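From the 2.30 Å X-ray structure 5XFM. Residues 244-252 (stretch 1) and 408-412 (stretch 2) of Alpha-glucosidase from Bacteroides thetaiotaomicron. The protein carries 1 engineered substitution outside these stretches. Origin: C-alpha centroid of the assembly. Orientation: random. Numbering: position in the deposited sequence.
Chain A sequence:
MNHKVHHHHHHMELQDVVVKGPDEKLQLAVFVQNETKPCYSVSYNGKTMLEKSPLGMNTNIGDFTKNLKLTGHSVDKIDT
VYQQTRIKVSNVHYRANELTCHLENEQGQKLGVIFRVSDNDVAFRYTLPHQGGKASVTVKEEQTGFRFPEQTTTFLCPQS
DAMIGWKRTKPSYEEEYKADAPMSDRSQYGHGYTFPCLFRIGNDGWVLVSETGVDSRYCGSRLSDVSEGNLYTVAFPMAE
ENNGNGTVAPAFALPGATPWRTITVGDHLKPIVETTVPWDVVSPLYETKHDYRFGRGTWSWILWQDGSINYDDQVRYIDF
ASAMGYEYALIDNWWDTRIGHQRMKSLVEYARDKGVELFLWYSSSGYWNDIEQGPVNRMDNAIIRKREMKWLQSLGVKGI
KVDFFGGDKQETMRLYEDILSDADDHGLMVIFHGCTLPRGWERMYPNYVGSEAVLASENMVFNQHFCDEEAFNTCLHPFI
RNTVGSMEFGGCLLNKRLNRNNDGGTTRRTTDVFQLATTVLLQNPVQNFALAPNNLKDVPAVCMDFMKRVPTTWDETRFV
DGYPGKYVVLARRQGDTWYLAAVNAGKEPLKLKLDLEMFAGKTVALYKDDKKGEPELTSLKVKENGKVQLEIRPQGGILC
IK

Stretch 1 244-252: GNGTVAPAF
Stretch 2 (408-412) DKQET

Stretch 1 is an irregular loop, largely extended but broken at Val248, that enters a strand at Ala251; the strand continues beyond Phe252. Its phi/psi pairs are 88/7 at Gly244, -91/138 at Asn245, 84/148 at Gly246, -85/160 at Thr247, -79/-46 at Val248, -72/128 at Ala249, -72/146 at Pro250, -133/141 at Ala251 and -156/172 at Phe252. The positive phi values at Gly244 and Gly246 suit glycine; at Gly246 a CB would also point toward stretch 2 and clash with Glu411 OE1. In stretch 2, Asp408 (-105/1) precedes Lys409 (-63/151), the N-cap residue, and Gln410 (-56/-34), Glu411 (-55/-39) and Thr412 (-75/-39) begin the helix, whose first turn is marked by Thr412 N donating to Lys409 O at 2.8 Å. CA atoms set the register: Gly246 to Glu411 6.3 Å, Val248 to Lys409 6.1 Å, Pro250 to Gln410 6.3 Å.

Three consecutive side chains of stretch 2 leave the backbone toward stretch 1, and the main rule is that side chains read backbone. Lys409, chi1 m and then t throughout, is nearly straight beyond CB, and its NZ donates to Asn245 O (3.2 Å) and Gly246 O (2.8 Å), gathering two successive carbonyls. Lys409 CE packs 4.1 Å from Val248 CG2. Gln410 (t, t, chi3 34°) uses its amide as a two-way clamp on one residue: Ala251 N donates to Gln410 OE1 at 3.0 Å and 166°, while Gln410 NE2 donates to Ala251 O at 3.2 Å and 157°. Pro250 CA lies 3.5 Å from Gln410 OE1.

Glu411 (t, t, chi3 -43°) brings OE1 to 3.4 Å from Gly246 CA, a close approach to bare backbone. One water bridges the stretches, donating to Thr247 O (2.7 Å) and accepting from Glu411 N (3.3 Å), so a helix-start amide also finds a partner.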

ATOM      1  N   GLY A 244     -24.995   3.607   1.293  1.00 22.72           N
ATOM      2  CA  GLY A 244     -26.043   2.908   0.570  1.00 17.38           C
ATOM      3  C   GLY A 244     -26.261   3.408  -0.849  1.00 24.22           C
ATOM      4  O   GLY A 244     -27.210   2.992  -1.512  1.00 26.48           O
ATOM      5  N   ASN A 245     -25.399   4.310  -1.314  1.00 21.69           N
ATOM      6  CA  ASN A 245     -25.492   4.805  -2.693  1.00 24.44           C
ATOM      7  C   ASN A 245     -24.656   3.973  -3.658  1.00 22.59           C
ATOM      8  O   ASN A 245     -23.535   3.582  -3.339  1.00 24.49           O
ATOM      9  CB  ASN A 245     -25.048   6.266  -2.773  1.00 17.90           C
ATOM     10  CG  ASN A 245     -25.725   7.132  -1.731  1.00 25.46           C
ATOM     11  OD1 ASN A 245     -26.931   7.368  -1.789  1.00 23.31           O
ATOM     12  ND2 ASN A 245     -24.950   7.598  -0.764  1.00 18.34           N
ATOM     13  N   GLY A 246     -25.211   3.686  -4.832  1.00 16.20           N
ATOM     14  CA  GLY A 246     -24.507   2.888  -5.817  1.00 19.96           C
ATOM     15  C   GLY A 246     -24.673   1.402  -5.564  1.00 20.75           C
ATOM     16  O   GLY A 246     -24.774   0.975  -4.413  1.00 17.97           O
ATOM     17  N   THR A 247     -24.691   0.611  -6.632  1.00 20.63           N
ATOM     18  CA  THR A 247     -24.880  -0.834  -6.510  1.00 20.00           C
ATOM     19  C   THR A 247     -23.559  -1.554  -6.234  1.00 17.49           C
ATOM     20  O   THR A 247     -22.480  -1.009  -6.466  1.00 23.67           O
ATOM     21  CB  THR A 247     -25.530  -1.432  -7.782  1.00 20.75           C
ATOM     22  OG1 THR A 247     -24.938  -0.846  -8.943  1.00 20.12           O
ATOM     23  CG2 THR A 247     -27.028  -1.155  -7.814  1.00 22.61           C
ATOM     24  N   VAL A 248     -23.654  -2.773  -5.714  1.00 20.76           N
ATOM     25  CA  VAL A 248     -22.482  -3.578  -5.365  1.00 19.48           C
ATOM     26  C   VAL A 248     -21.813  -4.258  -6.567  1.00 15.54           C
ATOM     27  O   VAL A 248     -20.593  -4.207  -6.728  1.00 17.30           O
ATOM     28  CB  VAL A 248     -22.863  -4.664  -4.338  1.00 20.66           C
ATOM     29  CG1 VAL A 248     -21.771  -5.726  -4.226  1.00 20.15           C
ATOM     30  CG2 VAL A 248     -23.171  -4.034  -2.999  1.00 14.98           C
ATOM     31  N   ALA A 249     -22.608  -4.879  -7.427  1.00 18.49           N
ATOM     32  CA  ALA A 249     -22.045  -5.662  -8.533  1.00 20.10           C
ATOM     33  C   ALA A 249     -21.441  -4.771  -9.615  1.00 22.64           C
ATOM     34  O   ALA A 249     -22.078  -3.822 -10.071  1.00 15.94           O
ATOM     35  CB  ALA A 249     -23.099  -6.566  -9.134  1.00 18.25           C
ATOM     36  N   PRO A 250     -20.182  -5.046  -9.986  1.00 23.84           N
ATOM     37  CA  PRO A 250     -19.453  -4.299 -11.013  1.00 24.91           C
ATOM     38  C   PRO A 250     -19.960  -4.591 -12.426  1.00 24.01           C
ATOM     39  O   PRO A 250     -20.354  -5.712 -12.743  1.00 24.62           O
ATOM     40  CB  PRO A 250     -18.014  -4.788 -10.840  1.00 20.48           C
ATOM     41  CG  PRO A 250     -18.166  -6.163 -10.321  1.00 21.98           C
ATOM     42  CD  PRO A 250     -19.346  -6.106  -9.395  1.00 22.58           C
ATOM     43  N   ALA A 251     -19.920  -3.575 -13.273  1.00 17.81           N
ATOM     44  CA  ALA A 251     -20.453  -3.671 -14.614  1.00 17.22           C
ATOM     45  C   ALA A 251     -19.441  -3.103 -15.591  1.00 21.56           C
ATOM     46  O   ALA A 251     -18.769  -2.123 -15.277  1.00 21.65           O
ATOM     47  CB  ALA A 251     -21.772  -2.935 -14.717  1.00 19.65           C
ATOM     48  N   PHE A 252     -19.302  -3.731 -16.757  1.00 17.94           N
ATOM     49  CA  PHE A 252     -18.389  -3.199 -17.767  1.00 19.94           C
ATOM     50  C   PHE A 252     -18.742  -3.631 -19.186  1.00 22.57           C
ATOM     51  O   PHE A 252     -19.650  -4.434 -19.401  1.00 22.70           O
ATOM     52  CB  PHE A 252     -16.939  -3.581 -17.441  1.00 18.18           C
ATOM     53  CG  PHE A 252     -16.748  -5.024 -17.084  1.00 18.43           C
ATOM     54  CD1 PHE A 252     -16.886  -5.452 -15.768  1.00 19.00           C
ATOM     55  CD2 PHE A 252     -16.420  -5.952 -18.058  1.00 20.97           C
ATOM     56  CE1 PHE A 252     -16.703  -6.777 -15.434  1.00 18.58           C
ATOM     57  CE2 PHE A 252     -16.235  -7.283 -17.733  1.00 19.56           C
ATOM     58  CZ  PHE A 252     -16.375  -7.696 -16.419  1.00 20.99           C
ATOM     59  N   ASP A 408     -15.661   0.881  -1.366  1.00 19.75           N
ATOM     60  CA  ASP A 408     -15.012   0.122  -2.430  1.00 13.68           C
ATOM     61  C   ASP A 408     -15.873  -0.027  -3.675  1.00 14.48           C
ATOM     62  O   ASP A 408     -15.463  -0.664  -4.643  1.00 16.33           O
ATOM     63  CB  ASP A 408     -14.614  -1.273  -1.910  1.00 12.62           C
ATOM     64  CG  ASP A 408     -13.228  -1.298  -1.267  1.00 15.99           C
ATOM     65  OD1 ASP A 408     -12.437  -0.353  -1.475  1.00 13.67           O
ATOM     66  OD2 ASP A 408     -12.922  -2.277  -0.551  1.00 16.96           O
ATOM     67  N   LYS A 409     -17.070   0.548  -3.649  1.00 17.08           N
ATOM     68  CA  LYS A 409     -17.965   0.435  -4.790  1.00 16.05           C
ATOM     69  C   LYS A 409     -17.373   1.084  -6.040  1.00 23.16           C
ATOM     70  O   LYS A 409     -16.608   2.050  -5.946  1.00 15.73           O
ATOM     71  CB  LYS A 409     -19.319   1.047  -4.463  1.00 16.70           C
ATOM     72  CG  LYS A 409     -20.147   0.215  -3.507  1.00 16.21           C
ATOM     73  CD  LYS A 409     -21.456   0.906  -3.165  1.00 24.10           C
ATOM     74  CE  LYS A 409     -22.392  -0.022  -2.404  1.00 20.25           C
ATOM     75  NZ  LYS A 409     -23.551   0.731  -1.852  1.00 20.64           N
ATOM     76  N   GLN A 410     -17.763   0.559  -7.200  1.00 16.28           N
ATOM     77  CA  GLN A 410     -17.262   1.015  -8.489  1.00 19.24           C
ATOM     78  C   GLN A 410     -17.481   2.527  -8.685  1.00 20.53           C
ATOM     79  O   GLN A 410     -16.676   3.193  -9.316  1.00 22.98           O
ATOM     80  CB  GLN A 410     -17.920   0.196  -9.617  1.00 21.65           C
ATOM     81  CG  GLN A 410     -17.608   0.692 -11.030  1.00 26.20           C
ATOM     82  CD  GLN A 410     -18.005  -0.288 -12.121  1.00 19.37           C
ATOM     83  OE1 GLN A 410     -18.993  -1.011 -12.001  1.00 22.92           O
ATOM     84  NE2 GLN A 410     -17.258  -0.279 -13.218  1.00 19.53           N
ATOM     85  N   GLU A 411     -18.576   3.048  -8.143  1.00 19.40           N
ATOM     86  CA  GLU A 411     -18.879   4.486  -8.100  1.00 27.02           C
ATOM     87  C   GLU A 411     -17.740   5.304  -7.444  1.00 21.11           C
ATOM     88  O   GLU A 411     -17.374   6.416  -7.883  1.00 23.65           O
ATOM     89  CB  GLU A 411     -20.205   4.678  -7.354  1.00 17.57           C
ATOM     90  CG  GLU A 411     -20.658   6.097  -7.129  1.00 33.27           C
ATOM     91  CD  GLU A 411     -22.141   6.169  -6.791  1.00 33.29           C
ATOM     92  OE1 GLU A 411     -22.934   5.464  -7.456  1.00 29.48           O
ATOM     93  OE2 GLU A 411     -22.510   6.920  -5.860  1.00 33.14           O
ATOM     94  N   THR A 412     -17.172   4.730  -6.393  1.00 14.42           N
ATOM     95  CA  THR A 412     -16.088   5.363  -5.679  1.00 14.79           C
ATOM     96  C   THR A 412     -14.810   5.250  -6.490  1.00 16.24           C
ATOM     97  O   THR A 412     -14.013   6.193  -6.538  1.00 16.88           O
ATOM     98  CB  THR A 412     -15.891   4.748  -4.277  1.00 22.77           C
ATOM     99  OG1 THR A 412     -17.167   4.586  -3.650  1.00 13.74           O
ATOM    100  CG2 THR A 412     -15.017   5.650  -3.407  1.00 17.34           C
TER
HETATM  101  O   HOH W   1     -21.220   1.177  -7.529  1.00 23.44           O